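Local coordinates for protein lysozyme (Meretrix lusoria, PDB 4PJ2) that hydrolyses the beta-1,4 linkages of peptidoglycan and of chitin-type chains, and so lyses Gram-positive bacteria, at residues I14-S19 / Q113-C118; G36-K41 / L67-Y72; E42-D47 / R91-G96. All blocks are in the same frame, centred on the assembly; numbering follows the deposited sequence.

In the fold
Contact 1 encloses the other two along the chain: it joins helix 8-19 to the loop after helix 106-112, and the segments of contacts 2 and 3 all lie between. Contacts 2 and 3 alternate in sequence, strand 40-41 running straight into helix 42-47 and helix 62-76 preceding helix 86-95. Their centres are about 7 Å apart, whereas that of contact 1 is about 15 Å from contact 2 and 18 Å from contact 3. Contact 1 is at the surface; the others are buried. Segment 14-19 of contact 1 carries Glu18, the predicted proton donor, which touches Gln39 of segment 36-41 and His93 of contact 3, and Phe38 O accepts a hydrogen bond from His93 NE2.

Contact 1 of 3, residues I14-S19 / Q113-C118; sequences ICKMES and QKISGC
Ile115 lays its two branches against neighbouring residues of helix 8-19, CG2 on Lys16 and CD1 chiefly on Met17. The CD1 methyl reaches the helix backbone itself, 3.6 Å from Met17 N, and also lies 3.9 Å from Met17 CB. The side chains of Met17 and Ile115 cross at about a right angle, and the bend at chi2 of Met17 (58°) turns its sulfur back over the same methyl, with SD 4.1 Å from Ile115 CD1. Lys16 meets Ile115 obliquely: its extended aliphatic chain passes the other branch, with CD 3.9 Å from Ile115 CG2. The ammonium group then continues toward the turn, where Lys16 NZ lies 4.1 Å from Ser116 O, an approach too long to count as a hydrogen bond. No hydrogen bond joins the two segments, and the contact is van der Waals packing, mostly of aliphatic groups, at the surface of the protein.

Behind Ile115 the chain folds into a type II beta turn from Ile115 to Cys118, closed by the bond from Cys118 N to Ile115 O (2.9 Å). Gly117 occupies the positive-phi position of this turn. Cys118 is disulfide-bonded to Cys13 of the same helix 8-19, and Met17 also packs on Tyr108 and Arg111 of helix 106-112. This is a type II beta turn, held by the disulfide and packed against a helix, joining the C-terminal region of the i-type lysozyme fold to the helix that carries the predicted proton donor Glu18.

Contact 2 of 3, residues G36-K41 / L67-Y72; sequences GYFQIK and LCVQNY
The Phe38 ring takes the CG2 methyl of Val69 over one face, a CH-pi contact in which CG2 lies 4.2 Å from the ring centroid and 26° off the ring normal. The methyl is displaced from the centre toward CG, where the ring joins CB, so CG and CD2 of Phe38 are its nearest carbons, each 3.9 Å from Val69 CG2. The two side chains cross at about a right angle. In Val69 the CG2 branch stands anti to the carbonyl carbon, which aims it out of helix 62-76 at the ring. Ala65 and Ser66, earlier on that helix, also touch Phe38.

Ile40 makes the second point of contact. Its CD1 methyl, anti to CA (chi2 168°), meets the disulfide-bonded side chain of Cys68, with CD1 4.0 Å from Cys68 SG, and is farther from Val69 CG2 at 4.4 Å. Cys48 completes that disulfide, which ties the helix to the region following helix 42-47.

The loop is shaped by a type I beta turn from Gly36 to Gln39. Gly36 O accepts hydrogen bonds from both Gln39 N and Gln39 NE2; the side-chain one is 3.0 Å from Gln39 NE2 to Gly36 O, nearly straight at 172°, and arrives in the carbonyl plane on a lone pair. Gln39 and Ile40 together face Cys35 in a G1 beta bulge, and the contact seats this end of the small antiparallel sheet on helix 62-76 in the buried interior of the lysozyme fold.

Contact 3 of 3, residues E42-D47 / R91-G96; sequences EAYWID and REHNGG
A single hydrogen bond between two buried aromatic side chains, Tyr44 and His93, joins the short helix 42-47 to the C-terminal end of helix 86-95. The hydroxyl and the ring nitrogen are bonded at 2.8 Å, Tyr44 OH to His93 ND1. The hydroxyl comes to the edge of the imidazole in its plane, so the histidine is gripped through a ring nitrogen and not over a face. The rings themselves sit obliquely, with planes at 76° and centroids 5.1 Å apart. ND1 is also near the ring carbon that bears the hydroxyl, 3.4 Å from Tyr44 CZ.

Each side chain has CG anti to the backbone N, with chi1 at -170° in both. In His93 the CB does not point at the other helix, and this torsion helps carry the ring toward Tyr44. The other nitrogen, His93 NE2, is hydrogen-bonded to Phe38 O, so partners at both nitrogens fix the rotation of the imidazole. Ile14 and Glu18 of helix 8-19 pack against the same ring. Tyr44 in turn is stacked on Tyr72 and rests on Cys68, Val69 and Met73, which places its hydroxyl beside helix 62-76.

Helix 86-95 ends just beyond the histidine: Gly96 N bonds to Glu92 O (2.8 Å), and Gly96 leaves helical geometry with positive phi. In this complex the surface around the pair is occupied by the putative exported protein chain, whose Ala84 packs on Tyr44 and Ser86 on His93. Tyr44, His93 and Tyr72 are all substrate-binding residues, and the hydrogen-bonded pair probably forms part of the wall of the lysozyme substrate cleft, with His93 next to the predicted proton donor Glu18.

Contact 1 of 3, residues I14-S19 / Q113-C118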
loop_
_atom_site.group_PDB
_atom_site.type_symbol
_atom_site.label_atom_id
_atom_site.label_comp_id
_atom_site.label_asym_id
_atom_site.label_seq_id
_atom_site.Cartn_x
_atom_site.Cartn_y
_atom_site.Cartn_z
ATOM N N ILE D 14 15.852 -2.937 -12.613
ATOM C CA ILE D 14 15.077 -2.858 -11.385
ATOM C C ILE D 14 15.853 -3.485 -10.234
ATOM O O ILE D 14 15.876 -2.950 -9.129
ATOM C CB ILE D 14 13.700 -3.545 -11.530
ATOM C CG1 ILE D 14 12.868 -2.798 -12.580
ATOM C CG2 ILE D 14 12.988 -3.594 -10.170
ATOM C CD1 ILE D 14 11.561 -3.499 -12.996
ATOM N N CYS D 15 16.483 -4.623 -10.492
ATOM C CA CYS D 15 17.289 -5.289 -9.481
ATOM C C CYS D 15 18.403 -4.353 -8.996
ATOM O O CYS D 15 18.573 -4.153 -7.801
ATOM C CB CYS D 15 17.840 -6.588 -10.073
ATOM S SG CYS D 15 18.453 -7.790 -8.880
ATOM N N LYS D 16 19.121 -3.734 -9.924
ATOM C CA LYS D 16 20.185 -2.801 -9.542
ATOM C C LYS D 16 19.643 -1.621 -8.745
ATOM O O LYS D 16 20.229 -1.199 -7.748
ATOM C CB LYS D 16 20.920 -2.312 -10.787
ATOM C CG LYS D 16 21.796 -3.384 -11.422
ATOM C CD LYS D 16 22.483 -2.913 -12.692
ATOM C CE LYS D 16 23.305 -4.043 -13.316
ATOM N NZ LYS D 16 24.122 -3.616 -14.494
ATOM N N MET D 17 18.494 -1.110 -9.162
ATOM C CA MET D 17 17.856 0.003 -8.469
ATOM C C MET D 17 17.520 -0.349 -7.028
ATOM O O MET D 17 17.739 0.458 -6.128
ATOM C CB MET D 17 16.562 0.374 -9.208
ATOM C CG MET D 17 15.829 1.601 -8.672
ATOM S SD MET D 17 16.917 3.069 -8.720
ATOM C CE MET D 17 15.689 4.306 -8.256
ATOM N N GLU D 18 16.995 -1.557 -6.806
ATOM C CA GLU D 18 16.425 -1.929 -5.511
ATOM C C GLU D 18 17.499 -2.311 -4.502
ATOM O O GLU D 18 17.381 -1.987 -3.321
ATOM C CB GLU D 18 15.450 -3.107 -5.665
ATOM C CG GLU D 18 14.142 -2.762 -6.362
ATOM C CD GLU D 18 13.326 -1.733 -5.610
ATOM O OE1 GLU D 18 13.523 -1.568 -4.386
ATOM O OE2 GLU D 18 12.456 -1.107 -6.263
ATOM N N SER D 19 18.509 -3.038 -4.966
ATOM C CA SER D 19 19.473 -3.647 -4.054
ATOM C C SER D 19 20.918 -3.610 -4.537
ATOM O O SER D 19 21.786 -4.157 -3.878
ATOM C CB SER D 19 19.083 -5.116 -3.848
ATOM O OG SER D 19 19.187 -5.817 -5.078
ATOM N N GLN D 113 17.029 5.015 -14.631
ATOM C CA GLN D 113 17.656 5.183 -15.948
ATOM C C GLN D 113 19.030 5.831 -15.928
ATOM O O GLN D 113 19.704 5.848 -16.979
ATOM C CB GLN D 113 16.786 6.041 -16.853
ATOM C CG GLN D 113 15.478 5.420 -17.219
ATOM C CD GLN D 113 14.637 6.379 -18.011
ATOM O OE1 GLN D 113 14.720 6.422 -19.236
ATOM N NE2 GLN D 113 13.855 7.194 -17.320
ATOM N N LYS D 114 19.471 6.301 -14.759
ATOM C CA LYS D 114 20.829 6.798 -14.579
ATOM C C LYS D 114 21.809 5.662 -14.263
ATOM O O LYS D 114 23.027 5.856 -14.350
ATOM C CB LYS D 114 20.853 7.830 -13.451
ATOM C CG LYS D 114 19.843 8.948 -13.614
ATOM C CD LYS D 114 20.053 9.962 -12.536
ATOM C CE LYS D 114 18.803 10.665 -12.110
ATOM N NZ LYS D 114 19.148 11.960 -11.458
ATOM N N ILE D 115 21.309 4.487 -13.898
ATOM C CA ILE D 115 22.189 3.354 -13.635
ATOM C C ILE D 115 22.887 2.920 -14.933
ATOM O O ILE D 115 22.248 2.821 -15.986
ATOM C CB ILE D 115 21.386 2.176 -13.071
ATOM C CG1 ILE D 115 20.722 2.596 -11.754
ATOM C CG2 ILE D 115 22.288 0.943 -12.904
ATOM C CD1 ILE D 115 19.810 1.536 -11.131
ATOM N N SER D 116 24.190 2.682 -14.878
ATOM C CA SER D 116 24.931 2.304 -16.074
ATOM C C SER D 116 24.270 1.168 -16.872
ATOM O O SER D 116 24.057 0.065 -16.358
ATOM C CB SER D 116 26.359 1.935 -15.690
ATOM O OG SER D 116 26.905 2.945 -14.863
ATOM N N GLY D 117 23.926 1.466 -18.123
ATOM C CA GLY D 117 23.359 0.486 -19.034
ATOM C C GLY D 117 21.841 0.462 -19.028
ATOM O O GLY D 117 21.241 -0.366 -19.723
ATOM N N CYS D 118 21.217 1.370 -18.269
ATOM C CA CYS D 118 19.765 1.381 -18.105
ATOM C C CYS D 118 19.075 2.585 -18.738
ATOM O O CYS D 118 17.862 2.713 -18.617
ATOM C CB CYS D 118 19.390 1.340 -16.614
ATOM S SG CYS D 118 19.878 -0.118 -15.815
#

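Contact 2 of 3, residues G36-K41 / L67-Y72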
loop_
_atom_site.group_PDB
_atom_site.type_symbol
_atom_site.label_atom_id
_atom_site.label_comp_id
_atom_site.label_asym_id
_atom_site.label_seq_id
_atom_site.Cartn_x
_atom_site.Cartn_y
_atom_site.Cartn_z
ATOM N N GLY D 36 15.190 -8.877 -0.015
ATOM C CA GLY D 36 15.867 -9.496 -1.141
ATOM C C GLY D 36 16.203 -8.629 -2.328
ATOM O O GLY D 36 16.140 -7.397 -2.273
ATOM N N TYR D 37 16.557 -9.318 -3.411
ATOM C CA TYR D 37 17.010 -8.704 -4.659
ATOM C C TYR D 37 16.106 -7.594 -5.166
ATOM O O TYR D 37 16.586 -6.583 -5.680
ATOM C CB TYR D 37 17.078 -9.764 -5.762
ATOM C CG TYR D 37 18.168 -10.803 -5.589
ATOM C CD1 TYR D 37 17.921 -11.995 -4.918
ATOM C CD2 TYR D 37 19.431 -10.603 -6.127
ATOM C CE1 TYR D 37 18.918 -12.951 -4.771
ATOM C CE2 TYR D 37 20.424 -11.552 -5.985
ATOM C CZ TYR D 37 20.158 -12.721 -5.308
ATOM O OH TYR D 37 21.143 -13.667 -5.172
ATOM N N PHE D 38 14.787 -7.807 -5.074
ATOM C CA PHE D 38 13.802 -6.879 -5.635
ATOM C C PHE D 38 13.043 -6.119 -4.552
ATOM O O PHE D 38 12.120 -5.371 -4.856
ATOM C CB PHE D 38 12.830 -7.619 -6.570
ATOM C CG PHE D 38 13.469 -8.072 -7.848
ATOM C CD1 PHE D 38 14.086 -9.312 -7.934
ATOM C CD2 PHE D 38 13.506 -7.231 -8.949
ATOM C CE1 PHE D 38 14.686 -9.720 -9.121
ATOM C CE2 PHE D 38 14.107 -7.628 -10.129
ATOM C CZ PHE D 38 14.707 -8.869 -10.211
ATOM N N GLN D 39 13.430 -6.299 -3.287
ATOM C CA GLN D 39 12.795 -5.601 -2.161
ATOM C C GLN D 39 11.266 -5.795 -2.188
ATOM O O GLN D 39 10.486 -4.839 -2.237
ATOM C CB GLN D 39 13.180 -4.126 -2.181
ATOM C CG GLN D 39 14.642 -3.903 -1.809
ATOM C CD GLN D 39 14.899 -4.230 -0.354
ATOM O OE1 GLN D 39 14.538 -3.457 0.534
ATOM N NE2 GLN D 39 15.483 -5.391 -0.099
ATOM N N ILE D 40 10.884 -7.061 -2.117
ATOM C CA ILE D 40 9.489 -7.494 -2.173
ATOM C C ILE D 40 8.928 -7.589 -0.763
ATOM O O ILE D 40 9.574 -8.144 0.134
ATOM C CB ILE D 40 9.408 -8.881 -2.867
ATOM C CG1 ILE D 40 9.658 -8.716 -4.365
ATOM C CG2 ILE D 40 8.056 -9.558 -2.623
ATOM C CD1 ILE D 40 9.880 -10.028 -5.099
ATOM N N LYS D 41 7.734 -7.032 -0.565
ATOM C CA LYS D 41 7.040 -7.149 0.709
ATOM C C LYS D 41 6.006 -8.266 0.646
ATOM O O LYS D 41 5.704 -8.799 -0.422
ATOM C CB LYS D 41 6.379 -5.820 1.082
ATOM C CG LYS D 41 7.393 -4.710 1.274
ATOM C CD LYS D 41 6.784 -3.400 1.724
ATOM C CE LYS D 41 5.868 -2.855 0.637
ATOM N NZ LYS D 41 5.470 -1.452 0.864
ATOM N N LEU D 67 10.462 -14.197 -10.716
ATOM C CA LEU D 67 9.208 -14.829 -11.125
ATOM C C LEU D 67 8.048 -14.083 -10.484
ATOM O O LEU D 67 7.019 -13.846 -11.112
ATOM C CB LEU D 67 9.159 -16.301 -10.702
ATOM C CG LEU D 67 7.844 -17.025 -11.021
ATOM C CD1 LEU D 67 7.551 -17.005 -12.512
ATOM C CD2 LEU D 67 7.862 -18.454 -10.504
ATOM N N CYS D 68 8.217 -13.717 -9.223
ATOM C CA CYS D 68 7.196 -12.965 -8.525
ATOM C C CYS D 68 6.938 -11.637 -9.238
ATOM O O CYS D 68 5.788 -11.278 -9.476
ATOM C CB CYS D 68 7.633 -12.755 -7.075
ATOM S SG CYS D 68 6.422 -11.873 -6.055
ATOM N N VAL D 69 7.998 -10.925 -9.608
ATOM C CA VAL D 69 7.858 -9.682 -10.350
ATOM C C VAL D 69 7.134 -9.923 -11.678
ATOM O O VAL D 69 6.204 -9.191 -12.020
ATOM C CB VAL D 69 9.224 -9.012 -10.608
ATOM C CG1 VAL D 69 9.056 -7.764 -11.453
ATOM C CG2 VAL D 69 9.898 -8.669 -9.294
ATOM N N GLN D 70 7.534 -10.960 -12.414
ATOM C CA GLN D 70 6.852 -11.308 -13.659
ATOM C C GLN D 70 5.354 -11.547 -13.440
ATOM O O GLN D 70 4.519 -11.056 -14.211
ATOM C CB GLN D 70 7.481 -12.549 -14.301
ATOM C CG GLN D 70 8.890 -12.348 -14.829
ATOM C CD GLN D 70 8.947 -11.574 -16.135
ATOM O OE1 GLN D 70 7.998 -10.901 -16.521
ATOM N NE2 GLN D 70 10.070 -11.680 -16.827
ATOM N N ASN D 71 5.014 -12.321 -12.413
ATOM C CA ASN D 71 3.614 -12.613 -12.105
ATOM C C ASN D 71 2.855 -11.367 -11.669
ATOM O O ASN D 71 1.697 -11.210 -12.018
ATOM C CB ASN D 71 3.469 -13.656 -11.000
ATOM C CG ASN D 71 3.898 -15.035 -11.424
ATOM O OD1 ASN D 71 4.086 -15.311 -12.605
ATOM N ND2 ASN D 71 4.023 -15.926 -10.458
ATOM N N TYR D 72 3.492 -10.497 -10.887
ATOM C CA TYR D 72 2.882 -9.250 -10.453
ATOM C C TYR D 72 2.532 -8.360 -11.642
ATOM O O TYR D 72 1.429 -7.809 -11.718
ATOM C CB TYR D 72 3.832 -8.521 -9.518
ATOM C CG TYR D 72 3.171 -7.483 -8.642
ATOM C CD1 TYR D 72 3.155 -6.139 -8.992
ATOM C CD2 TYR D 72 2.594 -7.843 -7.431
ATOM C CE1 TYR D 72 2.576 -5.184 -8.159
ATOM C CE2 TYR D 72 2.005 -6.893 -6.602
ATOM C CZ TYR D 72 1.993 -5.569 -6.968
ATOM O OH TYR D 72 1.429 -4.629 -6.121
#

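Contact 3 of 3, residues E42-D47 / R91-G96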
loop_
_atom_site.group_PDB
_atom_site.type_symbol
_atom_site.label_atom_id
_atom_site.label_comp_id
_atom_site.label_asym_id
_atom_site.label_seq_id
_atom_site.Cartn_x
_atom_site.Cartn_y
_atom_site.Cartn_z
ATOM N N GLU D 42 5.469 -8.629 1.799
ATOM C CA GLU D 42 4.580 -9.771 1.904
ATOM C C GLU D 42 3.343 -9.624 1.011
ATOM O O GLU D 42 2.931 -10.572 0.352
ATOM C CB GLU D 42 4.163 -9.985 3.360
ATOM C CG GLU D 42 3.473 -11.319 3.580
ATOM C CD GLU D 42 3.205 -11.609 5.038
ATOM O OE1 GLU D 42 3.355 -10.688 5.867
ATOM O OE2 GLU D 42 2.847 -12.764 5.351
ATOM N N ALA D 43 2.747 -8.435 0.991
ATOM C CA ALA D 43 1.549 -8.201 0.191
ATOM C C ALA D 43 1.816 -8.451 -1.286
ATOM O O ALA D 43 0.954 -8.947 -2.024
ATOM C CB ALA D 43 1.043 -6.791 0.391
ATOM N N TYR D 44 3.010 -8.063 -1.723
ATOM C CA TYR D 44 3.427 -8.222 -3.107
ATOM C C TYR D 44 3.544 -9.706 -3.428
ATOM O O TYR D 44 3.016 -10.172 -4.432
ATOM C CB TYR D 44 4.740 -7.486 -3.319
ATOM C CG TYR D 44 5.240 -7.321 -4.742
ATOM C CD1 TYR D 44 5.747 -8.397 -5.451
ATOM C CD2 TYR D 44 5.313 -6.069 -5.325
ATOM C CE1 TYR D 44 6.251 -8.236 -6.731
ATOM C CE2 TYR D 44 5.824 -5.893 -6.606
ATOM C CZ TYR D 44 6.278 -6.983 -7.304
ATOM O OH TYR D 44 6.819 -6.822 -8.554
ATOM N N TRP D 45 4.198 -10.451 -2.542
ATOM C CA TRP D 45 4.375 -11.886 -2.720
ATOM C C TRP D 45 3.051 -12.630 -2.758
ATOM O O TRP D 45 2.862 -13.534 -3.572
ATOM C CB TRP D 45 5.268 -12.462 -1.616
ATOM C CG TRP D 45 5.523 -13.921 -1.779
ATOM C CD1 TRP D 45 6.356 -14.508 -2.680
ATOM C CD2 TRP D 45 4.928 -14.986 -1.030
ATOM N NE1 TRP D 45 6.327 -15.873 -2.534
ATOM C CE2 TRP D 45 5.458 -16.192 -1.527
ATOM C CE3 TRP D 45 4.008 -15.034 0.020
ATOM C CZ2 TRP D 45 5.091 -17.436 -1.011
ATOM C CZ3 TRP D 45 3.648 -16.267 0.529
ATOM C CH2 TRP D 45 4.192 -17.451 0.019
ATOM N N ILE D 46 2.123 -12.237 -1.896
ATOM C CA ILE D 46 0.802 -12.849 -1.882
ATOM C C ILE D 46 0.124 -12.650 -3.243
ATOM O O ILE D 46 -0.388 -13.596 -3.841
ATOM C CB ILE D 46 -0.079 -12.271 -0.739
ATOM C CG1 ILE D 46 0.443 -12.766 0.615
ATOM C CG2 ILE D 46 -1.554 -12.630 -0.933
ATOM C CD1 ILE D 46 -0.161 -12.061 1.824
ATOM N N ASP D 47 0.169 -11.432 -3.764
ATOM C CA ASP D 47 -0.532 -11.124 -5.003
ATOM C C ASP D 47 0.176 -11.682 -6.242
ATOM O O ASP D 47 -0.471 -11.872 -7.271
ATOM C CB ASP D 47 -0.688 -9.621 -5.166
ATOM C CG ASP D 47 -1.759 -9.035 -4.276
ATOM O OD1 ASP D 47 -2.461 -9.769 -3.539
ATOM O OD2 ASP D 47 -1.914 -7.799 -4.340
ATOM N N ARG D 91 7.751 1.310 -12.538
ATOM C CA ARG D 91 6.863 2.147 -11.735
ATOM C C ARG D 91 5.797 1.325 -10.972
ATOM O O ARG D 91 5.442 1.677 -9.861
ATOM C CB ARG D 91 6.239 3.269 -12.575
ATOM C CG ARG D 91 7.285 4.286 -13.068
ATOM C CD ARG D 91 6.693 5.397 -13.919
ATOM N NE ARG D 91 5.762 6.247 -13.187
ATOM C CZ ARG D 91 4.934 7.121 -13.749
ATOM N NH1 ARG D 91 4.905 7.271 -15.073
ATOM N NH2 ARG D 91 4.112 7.828 -12.986
ATOM N N GLU D 92 5.333 0.218 -11.554
ATOM C CA GLU D 92 4.478 -0.725 -10.823
ATOM C C GLU D 92 5.237 -1.365 -9.681
ATOM O O GLU D 92 4.737 -1.528 -8.591
ATOM C CB GLU D 92 3.984 -1.839 -11.757
ATOM C CG GLU D 92 3.062 -1.377 -12.871
ATOM C CD GLU D 92 1.720 -0.983 -12.368
ATOM O OE1 GLU D 92 0.841 -1.880 -12.325
ATOM O OE2 GLU D 92 1.520 0.199 -12.066
ATOM N N HIS D 93 6.483 -1.722 -9.953
ATOM C CA HIS D 93 7.255 -2.366 -8.925
ATOM C C HIS D 93 7.462 -1.461 -7.711
ATOM O O HIS D 93 7.344 -1.909 -6.585
ATOM C CB HIS D 93 8.602 -2.797 -9.459
ATOM C CG HIS D 93 9.307 -3.667 -8.497
ATOM N ND1 HIS D 93 8.881 -4.944 -8.218
ATOM C CD2 HIS D 93 10.355 -3.431 -7.669
ATOM C CE1 HIS D 93 9.648 -5.471 -7.286
ATOM N NE2 HIS D 93 10.552 -4.571 -6.936
ATOM N N ASN D 94 7.719 -0.187 -7.980
ATOM C CA ASN D 94 7.970 0.788 -6.924
ATOM C C ASN D 94 6.687 1.274 -6.257
ATOM O O ASN D 94 6.686 1.566 -5.071
ATOM C CB ASN D 94 8.726 1.977 -7.528
ATOM C CG ASN D 94 9.116 3.015 -6.491
ATOM O OD1 ASN D 94 8.787 4.186 -6.626
ATOM N ND2 ASN D 94 9.792 2.578 -5.452
ATOM N N GLY D 95 5.605 1.343 -7.040
ATOM C CA GLY D 95 4.389 2.003 -6.591
ATOM C C GLY D 95 3.143 1.164 -6.425
ATOM O O GLY D 95 2.119 1.716 -6.055
ATOM N N GLY D 96 3.211 -0.140 -6.687
ATOM C CA GLY D 96 2.028 -0.995 -6.585
ATOM C C GLY D 96 1.217 -1.059 -7.865
ATOM O O GLY D 96 1.677 -0.636 -8.917
#